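Local coordinates for mannitol dehydrogenase (Helicobacter pylori, PDB 3TWO), which binds zinc and NADP(H) and probably catalyses the NADP(H)-dependent interconversion of cinnamyl alcohols and their aldehydes, at residues V32-L37 / D84-G89; A39-S44 / H328-G333; D247-L252 / I281-R286. All blocks are in the same frame, centred on the assembly; numbering follows the deposited sequence.

Contact 1: residues V32-L37 / D84-G89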
loop_
_atom_site.group_PDB
_atom_site.type_symbol
_atom_site.label_atom_id
_atom_site.label_comp_id
_atom_site.label_asym_id
_atom_site.label_seq_id
_atom_site.Cartn_x
_atom_site.Cartn_y
_atom_site.Cartn_z
ATOM N N VAL B 32 -33.424 -3.285 -19.894
ATOM C CA VAL B 32 -33.585 -2.438 -21.076
ATOM C C VAL B 32 -32.684 -2.945 -22.202
ATOM O O VAL B 32 -31.608 -3.497 -21.954
ATOM C CB VAL B 32 -33.210 -0.960 -20.777
ATOM C CG1 VAL B 32 -34.074 -0.457 -19.632
ATOM C CG2 VAL B 32 -31.686 -0.799 -20.438
ATOM N N LEU B 33 -33.168 -2.775 -23.426
ATOM C CA LEU B 33 -32.467 -3.112 -24.673
ATOM C C LEU B 33 -31.925 -1.806 -25.214
ATOM O O LEU B 33 -32.684 -0.874 -25.486
ATOM C CB LEU B 33 -33.473 -3.691 -25.692
ATOM C CG LEU B 33 -33.045 -3.887 -27.142
ATOM C CD1 LEU B 33 -31.747 -4.616 -27.194
ATOM C CD2 LEU B 33 -34.171 -4.626 -27.980
ATOM N N ILE B 34 -30.613 -1.740 -25.364
ATOM C CA ILE B 34 -29.927 -0.556 -25.792
ATOM C C ILE B 34 -29.359 -0.813 -27.156
ATOM O O ILE B 34 -28.669 -1.825 -27.369
ATOM C CB ILE B 34 -28.793 -0.241 -24.802
ATOM C CG1 ILE B 34 -29.385 0.149 -23.417
ATOM C CG2 ILE B 34 -27.846 0.811 -25.413
ATOM C CD1 ILE B 34 -28.371 0.192 -22.235
ATOM N N ASP B 35 -29.655 0.081 -28.091
ATOM C CA ASP B 35 -28.952 0.134 -29.364
ATOM C C ASP B 35 -27.647 0.891 -29.144
ATOM O O ASP B 35 -27.677 2.038 -28.713
ATOM C CB ASP B 35 -29.753 0.921 -30.423
ATOM C CG ASP B 35 -30.517 0.023 -31.356
ATOM O OD1 ASP B 35 -30.914 -1.094 -30.959
ATOM O OD2 ASP B 35 -30.734 0.447 -32.518
ATOM N N ILE B 36 -26.532 0.272 -29.490
ATOM C CA ILE B 36 -25.208 0.834 -29.215
ATOM C C ILE B 36 -24.747 1.760 -30.354
ATOM O O ILE B 36 -24.707 1.352 -31.521
ATOM C CB ILE B 36 -24.199 -0.271 -28.983
ATOM C CG1 ILE B 36 -24.555 -1.046 -27.705
ATOM C CG2 ILE B 36 -22.759 0.289 -28.882
ATOM C CD1 ILE B 36 -23.602 -2.223 -27.417
ATOM N N LEU B 37 -24.434 3.010 -30.019
ATOM C CA LEU B 37 -24.026 4.017 -31.023
ATOM C C LEU B 37 -22.494 4.129 -31.044
ATOM O O LEU B 37 -21.862 4.115 -32.123
ATOM C CB LEU B 37 -24.722 5.392 -30.777
ATOM C CG LEU B 37 -26.277 5.541 -30.845
ATOM C CD1 LEU B 37 -26.646 6.985 -31.185
ATOM C CD2 LEU B 37 -26.882 4.719 -31.871
ATOM N N ASP B 84 -34.471 7.315 -24.439
ATOM C CA ASP B 84 -33.415 7.827 -23.499
ATOM C C ASP B 84 -31.992 7.563 -23.970
ATOM O O ASP B 84 -31.670 6.458 -24.487
ATOM C CB ASP B 84 -33.521 7.230 -22.088
ATOM C CG ASP B 84 -34.654 7.825 -21.274
ATOM O OD1 ASP B 84 -35.324 8.772 -21.738
ATOM O OD2 ASP B 84 -34.910 7.305 -20.166
ATOM N N VAL B 85 -31.128 8.543 -23.737
ATOM C CA VAL B 85 -29.711 8.387 -24.071
ATOM C C VAL B 85 -28.937 7.892 -22.840
ATOM O O VAL B 85 -29.041 8.465 -21.755
ATOM C CB VAL B 85 -29.102 9.698 -24.696
ATOM C CG1 VAL B 85 -27.718 9.388 -25.178
ATOM C CG2 VAL B 85 -29.961 10.206 -25.909
ATOM N N VAL B 86 -28.149 6.826 -23.005
ATOM C CA VAL B 86 -27.619 6.133 -21.870
ATOM C C VAL B 86 -26.227 5.587 -22.056
ATOM O O VAL B 86 -25.758 5.440 -23.159
ATOM C CB VAL B 86 -28.552 4.913 -21.492
ATOM C CG1 VAL B 86 -29.902 5.389 -21.023
ATOM C CG2 VAL B 86 -28.721 3.988 -22.676
ATOM N N GLY B 87 -25.572 5.190 -20.967
ATOM C CA GLY B 87 -24.281 4.527 -21.102
ATOM C C GLY B 87 -24.235 3.267 -20.287
ATOM O O GLY B 87 -24.999 3.115 -19.295
ATOM N N VAL B 88 -23.356 2.343 -20.707
ATOM C CA VAL B 88 -23.070 1.124 -19.964
ATOM C C VAL B 88 -21.553 0.999 -19.771
ATOM O O VAL B 88 -20.763 1.282 -20.713
ATOM C CB VAL B 88 -23.661 -0.135 -20.680
ATOM C CG1 VAL B 88 -23.347 -1.434 -19.915
ATOM C CG2 VAL B 88 -25.161 0.051 -20.865
ATOM N N GLY B 89 -21.162 0.551 -18.558
ATOM C CA GLY B 89 -19.768 0.421 -18.188
ATOM C C GLY B 89 -19.251 -1.019 -18.118
ATOM O O GLY B 89 -19.658 -1.910 -18.893
#
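I34 is the residue through which strand 32-37 meets the valines V86 and V88 inside the GroES-like β-fold of the chain. Strands 31-40 and 85-88 are not direct neighbours: each pairs antiparallel with strand 65-73, and the sheet curls, which brings side chains of strands 31-40 and 85-88 together. The nearest CA atoms, those of I34 and V86, remain 8.1 Å apart, and side chains alone bridge the gap.

Along the first strand, V32 packs on I70 and V73 of strand 65-73 and on V143, and it lies beyond touching distance of the valines. L33 follows with its backbone bonded to K71 and E72 of that same strand. The chain then brings I34 round to face segment 84-89. Its CG1 lies anti to the carbonyl carbon (chi1 -66°), and chi2 of 167° stretches the branch out, carrying CD1 to the front while CG2 stays behind. D35 makes weak, long ion pairs with K71 and K344, and I36 leans on I136 of strand 135-139. L37, although its CB heads back toward the second segment, packs against I69 and L152 instead.

On the receiving strand V86 and V88 are two residues apart and so present their side chains on one face, while the position between them, G87, faces the other way. Their CG2 atoms stand 5.6 Å from each other, and the tip of I34 settles against both. V86 offers a CG2 lodged between its backbone N and carbonyl carbon, and this methyl also comes within 4.0 Å of I34 CG1. I34 CD1 lies 3.8 Å from V86 CG2 but is pressed tighter on the other valine, just 3.5 Å from V88 CG2.

Contact 2: residues A39-S44 / H328-G333. With ZN (zinc ion), chain G; NDP (NADPH dihydro-nicotinamide-adenine-dinucleotide phosphate), chain F.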
loop_
_atom_site.group_PDB
_atom_site.type_symbol
_atom_site.label_atom_id
_atom_site.label_comp_id
_atom_site.label_asym_id
_atom_site.label_seq_id
_atom_site.Cartn_x
_atom_site.Cartn_y
_atom_site.Cartn_z
ATOM N N ALA B 39 -18.687 2.744 -29.099
ATOM C CA ALA B 39 -18.023 1.793 -28.227
ATOM C C ALA B 39 -16.558 2.183 -28.119
ATOM O O ALA B 39 -15.822 2.123 -29.117
ATOM C CB ALA B 39 -18.172 0.381 -28.732
ATOM N N GLY B 40 -16.175 2.669 -26.925
ATOM C CA GLY B 40 -14.757 2.901 -26.571
ATOM C C GLY B 40 -13.957 1.616 -26.505
ATOM O O GLY B 40 -14.480 0.537 -26.112
ATOM N N ILE B 41 -12.683 1.713 -26.912
ATOM C CA ILE B 41 -11.755 0.607 -26.747
ATOM C C ILE B 41 -10.875 0.931 -25.549
ATOM O O ILE B 41 -10.201 1.940 -25.554
ATOM C CB ILE B 41 -10.862 0.465 -27.987
ATOM C CG1 ILE B 41 -11.702 0.082 -29.214
ATOM C CG2 ILE B 41 -9.650 -0.489 -27.714
ATOM C CD1 ILE B 41 -10.860 0.002 -30.450
ATOM N N CYS B 42 -10.891 0.069 -24.531
ATOM C CA CYS B 42 -10.071 0.261 -23.368
ATOM C C CYS B 42 -8.892 -0.757 -23.499
ATOM O O CYS B 42 -9.069 -1.809 -24.087
ATOM C CB CYS B 42 -10.952 -0.091 -22.160
ATOM S SG CYS B 42 -10.035 -0.152 -20.596
ATOM N N HIS B 43 -7.748 -0.478 -22.899
ATOM C CA HIS B 43 -6.631 -1.469 -22.910
ATOM C C HIS B 43 -6.977 -2.779 -22.153
ATOM O O HIS B 43 -6.387 -3.820 -22.419
ATOM C CB HIS B 43 -5.326 -0.855 -22.363
ATOM C CG HIS B 43 -4.062 -1.424 -22.946
ATOM N ND1 HIS B 43 -3.708 -2.760 -22.838
ATOM C CD2 HIS B 43 -3.009 -0.809 -23.548
ATOM C CE1 HIS B 43 -2.528 -2.957 -23.414
ATOM N NE2 HIS B 43 -2.074 -1.783 -23.837
ATOM N N SER B 44 -7.924 -2.713 -21.222
ATOM C CA SER B 44 -8.497 -3.939 -20.614
ATOM C C SER B 44 -9.070 -4.857 -21.669
ATOM O O SER B 44 -9.046 -6.115 -21.504
ATOM C CB SER B 44 -9.638 -3.585 -19.619
ATOM O OG SER B 44 -9.112 -2.759 -18.594
ATOM N N HIS B 328 -3.072 -3.103 -32.328
ATOM C CA HIS B 328 -1.660 -2.996 -32.688
ATOM C C HIS B 328 -1.074 -1.657 -32.177
ATOM O O HIS B 328 -0.056 -1.626 -31.479
ATOM C CB HIS B 328 -1.458 -3.052 -34.214
ATOM C CG HIS B 328 -0.050 -2.748 -34.619
ATOM N ND1 HIS B 328 0.956 -3.687 -34.522
ATOM C CD2 HIS B 328 0.548 -1.601 -35.031
ATOM C CE1 HIS B 328 2.108 -3.146 -34.886
ATOM N NE2 HIS B 328 1.888 -1.884 -35.212
ATOM N N ASN B 329 -1.747 -0.559 -32.520
ATOM C CA ASN B 329 -1.250 0.779 -32.196
ATOM C C ASN B 329 -1.108 0.941 -30.715
ATOM O O ASN B 329 -0.101 1.460 -30.242
ATOM C CB ASN B 329 -2.196 1.804 -32.754
ATOM C CG ASN B 329 -1.987 2.007 -34.234
ATOM O OD1 ASN B 329 -1.011 1.522 -34.779
ATOM N ND2 ASN B 329 -2.864 2.775 -34.876
ATOM N N LEU B 330 -2.088 0.408 -29.980
ATOM C CA LEU B 330 -2.111 0.497 -28.526
ATOM C C LEU B 330 -1.028 -0.337 -27.858
ATOM O O LEU B 330 -0.668 -0.100 -26.705
ATOM C CB LEU B 330 -3.513 0.117 -27.992
ATOM C CG LEU B 330 -4.587 1.232 -28.105
ATOM C CD1 LEU B 330 -6.014 0.631 -28.028
ATOM C CD2 LEU B 330 -4.364 2.442 -27.031
ATOM N N THR B 331 -0.522 -1.345 -28.560
ATOM C CA THR B 331 0.516 -2.219 -27.964
ATOM C C THR B 331 1.887 -1.952 -28.587
ATOM O O THR B 331 2.840 -2.637 -28.259
ATOM C CB THR B 331 0.151 -3.711 -28.126
ATOM O OG1 THR B 331 -0.246 -3.971 -29.486
ATOM C CG2 THR B 331 -0.968 -4.036 -27.233
ATOM N N HIS B 332 1.989 -0.989 -29.514
ATOM C CA HIS B 332 3.285 -0.721 -30.109
ATOM C C HIS B 332 3.636 0.747 -30.065
ATOM O O HIS B 332 4.337 1.233 -30.930
ATOM C CB HIS B 332 3.371 -1.272 -31.513
ATOM C CG HIS B 332 3.301 -2.767 -31.547
ATOM N ND1 HIS B 332 2.122 -3.456 -31.324
ATOM C CD2 HIS B 332 4.258 -3.710 -31.764
ATOM C CE1 HIS B 332 2.359 -4.759 -31.389
ATOM N NE2 HIS B 332 3.636 -4.941 -31.684
ATOM N N GLY B 333 3.132 1.443 -29.050
ATOM C CA GLY B 333 3.468 2.827 -28.840
ATOM C C GLY B 333 3.041 3.753 -29.936
ATOM O O GLY B 333 3.692 4.753 -30.114
HETATM ZN ZN ZN G . -11.837 -0.609 -18.925
HETATM P PA NDP F . -3.883 2.760 -23.117
HETATM O O1A NDP F . -2.759 2.101 -23.801
HETATM O O2A NDP F . -4.586 4.096 -23.564
HETATM O O5B NDP F . -2.843 3.740 -22.332
HETATM C C5B NDP F . -1.582 3.214 -21.651
HETATM C C4B NDP F . -0.559 4.344 -21.635
HETATM O O4B NDP F . 0.644 4.118 -20.788
HETATM C C3B NDP F . -0.071 4.592 -23.080
HETATM O O3B NDP F . -0.112 6.051 -23.317
HETATM C C2B NDP F . 1.392 4.073 -23.034
HETATM O O2B NDP F . 2.134 4.870 -23.977
HETATM C C1B NDP F . 1.835 4.474 -21.607
HETATM N N9A NDP F . 2.847 3.563 -21.025
HETATM C C8A NDP F . 2.956 2.241 -21.293
HETATM N N7A NDP F . 3.938 1.778 -20.536
HETATM C C5A NDP F . 4.437 2.774 -19.809
HETATM C C6A NDP F . 5.450 2.857 -18.871
HETATM N N6A NDP F . 6.221 1.780 -18.491
HETATM N N1A NDP F . 5.678 4.057 -18.351
HETATM C C2A NDP F . 4.977 5.129 -18.652
HETATM N N3A NDP F . 4.001 5.077 -19.526
HETATM C C4A NDP F . 3.733 3.903 -20.123
HETATM O O3 NDP F . -4.360 2.151 -21.741
HETATM P PN NDP F . -5.625 2.523 -20.970
HETATM O O1N NDP F . -5.565 3.900 -20.429
HETATM O O2N NDP F . -6.964 2.116 -21.641
HETATM O O5D NDP F . -5.522 1.507 -19.772
HETATM C C5D NDP F . -4.221 1.457 -19.010
HETATM C C4D NDP F . -4.217 0.229 -18.006
HETATM O O4D NDP F . -5.327 0.530 -17.138
HETATM C C3D NDP F . -4.492 -1.166 -18.631
HETATM O O3D NDP F . -3.647 -2.142 -17.960
HETATM C C2D NDP F . -5.999 -1.342 -18.333
HETATM O O2D NDP F . -6.316 -2.686 -18.221
HETATM C C1D NDP F . -6.078 -0.695 -16.931
HETATM N N1N NDP F . -7.472 -0.379 -16.469
HETATM C C2N NDP F . -7.797 -0.640 -15.119
HETATM C C3N NDP F . -9.066 -0.367 -14.635
HETATM C C7N NDP F . -9.352 -0.582 -13.150
HETATM O O7N NDP F . -8.426 -0.605 -12.322
HETATM N N7N NDP F . -10.632 -0.471 -12.812
HETATM C C4N NDP F . -10.051 0.139 -15.515
HETATM C C5N NDP F . -9.729 0.446 -16.869
HETATM C C6N NDP F . -8.465 0.182 -17.354
HETATM P P2B NDP F . 3.203 4.276 -24.951
HETATM O O1X NDP F . 2.788 4.893 -26.412
HETATM O O2X NDP F . 4.551 4.571 -24.455
HETATM O O3X NDP F . 2.936 2.712 -25.055
#
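I41 and L330 meet methyl to methyl, I41 CG2 lying 3.8 Å from L330 CD1, where segment 39-44 faces helix 323-331 beside the coenzyme. With chi1 at -65°, I41 carries CG2 on the side opposite its backbone N, and this is the branch that meets L330. The second methyl of L330 turns to the coenzyme, with CD2 3.6 Å from O1A of the NADPH diphosphate. Next to it the H43 ring is wedged obliquely: NE2 lies 3.6 Å from L330 O, T331 CG2 is also set at a slant to the ring, and the CD2 edge points at O1A, near the ring plane.

The residues around H43 also hold the coenzyme and the metal. The H43 amide N donates a nearly straight bond to NADPH O2N (3.0 Å, 167°), while S44 OG shares a hydrogen bond of 2.8 Å with the ribose O2D. C42 caps the helix that follows it, its SG accepting from S44 N, and binds the zinc ion at 2.5 Å together with H64 and C160.

Diphosphate, ribose and metal are thus gripped from three successive residues, and the amino end of helix 43-49 would be expected to favour the negative diphosphate.

Contact 3: residues D247-L252 / I281-R286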
loop_
_atom_site.group_PDB
_atom_site.type_symbol
_atom_site.label_atom_id
_atom_site.label_comp_id
_atom_site.label_asym_id
_atom_site.label_seq_id
_atom_site.Cartn_x
_atom_site.Cartn_y
_atom_site.Cartn_z
ATOM N N ASP B 247 8.615 -0.727 -12.299
ATOM C CA ASP B 247 8.988 -0.957 -10.927
ATOM C C ASP B 247 8.164 0.022 -10.090
ATOM O O ASP B 247 8.351 1.232 -10.194
ATOM C CB ASP B 247 10.515 -0.755 -10.770
ATOM C CG ASP B 247 10.978 -0.875 -9.321
ATOM O OD1 ASP B 247 12.193 -0.816 -9.070
ATOM O OD2 ASP B 247 10.143 -1.048 -8.419
ATOM N N LEU B 248 7.223 -0.498 -9.291
ATOM C CA LEU B 248 6.449 0.372 -8.418
ATOM C C LEU B 248 7.373 1.294 -7.548
ATOM O O LEU B 248 6.962 2.392 -7.207
ATOM C CB LEU B 248 5.482 -0.460 -7.493
ATOM C CG LEU B 248 4.268 -1.046 -8.163
ATOM C CD1 LEU B 248 3.662 -2.234 -7.349
ATOM C CD2 LEU B 248 3.220 0.052 -8.496
ATOM N N LYS B 249 8.573 0.837 -7.141
ATOM C CA LYS B 249 9.405 1.683 -6.269
ATOM C C LYS B 249 9.769 3.014 -6.875
ATOM O O LYS B 249 9.898 3.984 -6.156
ATOM C CB LYS B 249 10.710 1.005 -5.776
ATOM C CG LYS B 249 10.423 -0.208 -4.873
ATOM C CD LYS B 249 11.731 -0.978 -4.480
ATOM C CE LYS B 249 12.618 -1.359 -5.664
ATOM N NZ LYS B 249 11.984 -2.517 -6.443
ATOM N N ASP B 250 9.927 3.051 -8.201
ATOM C CA ASP B 250 10.330 4.272 -8.909
ATOM C C ASP B 250 9.301 5.367 -8.709
ATOM O O ASP B 250 9.671 6.522 -8.755
ATOM C CB ASP B 250 10.444 3.992 -10.408
ATOM C CG ASP B 250 11.654 3.198 -10.737
ATOM O OD1 ASP B 250 12.653 3.249 -9.997
ATOM O OD2 ASP B 250 11.604 2.532 -11.762
ATOM N N TYR B 251 8.030 4.985 -8.563
ATOM C CA TYR B 251 6.914 5.926 -8.235
ATOM C C TYR B 251 6.702 6.148 -6.760
ATOM O O TYR B 251 6.489 7.285 -6.354
ATOM C CB TYR B 251 5.591 5.543 -8.901
ATOM C CG TYR B 251 5.741 5.765 -10.399
ATOM C CD1 TYR B 251 6.088 4.701 -11.268
ATOM C CD2 TYR B 251 5.664 7.077 -10.939
ATOM C CE1 TYR B 251 6.290 4.940 -12.668
ATOM C CE2 TYR B 251 5.880 7.337 -12.334
ATOM C CZ TYR B 251 6.155 6.273 -13.177
ATOM O OH TYR B 251 6.376 6.561 -14.522
ATOM N N LEU B 252 6.740 5.073 -5.965
ATOM C CA LEU B 252 6.486 5.196 -4.540
ATOM C C LEU B 252 7.507 6.143 -3.910
ATOM O O LEU B 252 7.159 6.988 -3.100
ATOM C CB LEU B 252 6.475 3.805 -3.847
ATOM C CG LEU B 252 6.298 3.735 -2.320
ATOM C CD1 LEU B 252 4.910 4.291 -1.893
ATOM C CD2 LEU B 252 6.422 2.324 -1.785
ATOM N N ILE B 281 8.698 -0.504 4.017
ATOM C CA ILE B 281 9.375 0.011 5.187
ATOM C C ILE B 281 10.528 0.920 4.767
ATOM O O ILE B 281 10.760 1.976 5.396
ATOM C CB ILE B 281 9.808 -1.150 6.109
ATOM C CG1 ILE B 281 8.533 -1.673 6.819
ATOM C CG2 ILE B 281 10.891 -0.726 7.143
ATOM C CD1 ILE B 281 8.628 -3.072 7.321
ATOM N N HIS B 282 11.214 0.561 3.681
ATOM C CA HIS B 282 12.304 1.417 3.250
ATOM C C HIS B 282 11.745 2.773 2.805
ATOM O O HIS B 282 12.345 3.844 3.098
ATOM C CB HIS B 282 13.103 0.761 2.130
ATOM C CG HIS B 282 14.167 1.641 1.551
ATOM N ND1 HIS B 282 14.192 2.003 0.212
ATOM C CD2 HIS B 282 15.250 2.225 2.118
ATOM C CE1 HIS B 282 15.258 2.751 -0.022
ATOM N NE2 HIS B 282 15.912 2.903 1.118
ATOM N N LEU B 283 10.594 2.744 2.139
ATOM C CA LEU B 283 9.998 3.978 1.643
ATOM C C LEU B 283 8.818 4.328 2.525
ATOM O O LEU B 283 7.680 4.300 2.067
ATOM C CB LEU B 283 9.534 3.744 0.207
ATOM C CG LEU B 283 10.706 3.478 -0.776
ATOM C CD1 LEU B 283 10.143 3.180 -2.199
ATOM C CD2 LEU B 283 11.687 4.716 -0.773
ATOM N N GLY B 284 9.082 4.528 3.815
ATOM C CA GLY B 284 7.999 4.510 4.769
ATOM C C GLY B 284 7.077 5.726 4.713
ATOM O O GLY B 284 7.461 6.773 4.164
ATOM N N ASN B 285 5.859 5.550 5.265
ATOM C CA ASN B 285 4.863 6.635 5.436
ATOM C C ASN B 285 4.335 7.124 4.098
ATOM O O ASN B 285 3.886 8.265 3.979
ATOM C CB ASN B 285 5.403 7.833 6.287
ATOM C CG ASN B 285 5.777 7.407 7.702
ATOM O OD1 ASN B 285 4.930 7.127 8.544
ATOM N ND2 ASN B 285 7.031 7.291 7.938
ATOM N N ARG B 286 4.403 6.266 3.092
ATOM C CA ARG B 286 3.879 6.594 1.780
ATOM C C ARG B 286 2.888 5.514 1.456
ATOM O O ARG B 286 3.251 4.300 1.420
ATOM C CB ARG B 286 5.011 6.588 0.767
ATOM C CG ARG B 286 6.026 7.666 1.010
ATOM C CD ARG B 286 7.229 7.346 0.173
ATOM N NE ARG B 286 8.269 8.373 0.233
ATOM C CZ ARG B 286 9.330 8.335 1.030
ATOM N NH1 ARG B 286 9.471 7.371 1.922
ATOM N NH2 ARG B 286 10.228 9.301 0.991
#
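L252 and L283 bury their side chains against each other on the coenzyme-binding Rossmann fold, with R286 completing the cluster. L252 ends the short helix 248-252, which lies in the crossover between the parallel strands 235-240 and 259-263. L283 and R286 belong to the turn that leads from helix 277-282 into strand 287-290, the outermost strand on that side of the sheet within the chain.

L252 has the greatest share of the buried surface and uses both its methyls. With CG anti to the backbone N (chi1 177°) and chi2 near 63°, the fork spreads over two partners: CD2 lies 3.8 Å from L283 CD1, while CD1 comes to 3.5 Å from R286 CB. L283 answers with an extended branch, CG anti to the carbonyl carbon and chi2 of 177°, which drives CD1 up against CG and CD2 of the other leucine. The same methyl also approaches the start of the helix, where K249 CB lies 4.2 Å from L283 CD1. Beyond its CB, K249 folds back toward the N-cap residue D247, with which NZ forms a salt bridge; D247 OD2 is reached by K249 N and K249 NZ from opposite faces of the carboxylate.

R286 runs past the carboxyl end of helix 248-252 with its chain extended from CG to NE. Its guanidinium has L283 O and G284 N at its edge, in plane, and NE donates to L255 O, which ties the arginine to the chain just beyond the helix. N285, beside it, makes backbone hydrogen bonds to the second subunit, placing the turn at the dimer interface. Where the arginine crosses the helix carboxyl end, R286 CD lies 3.3 Å from L252 O.

In the fold
From the N terminus, strand 31-40 enters first contact 1 and then, within a few residues, contact 2. Contact 1 closes early, when the chain returns at 84-89, and ties two strands of the GroES-like part together. Contact 2 stays open through almost the whole of the remaining chain and closes only at 328-333, joining segment 39-44 to helix 323-331 at the coenzyme. Their segments alternate, so the two loops cross. Contact 3 is nested inside the long loop of contact 2 and lies in the Rossmann part, at the interface with the second subunit. Its centre is about 42 Å from that of contact 1, on the opposite side of the chain's centre.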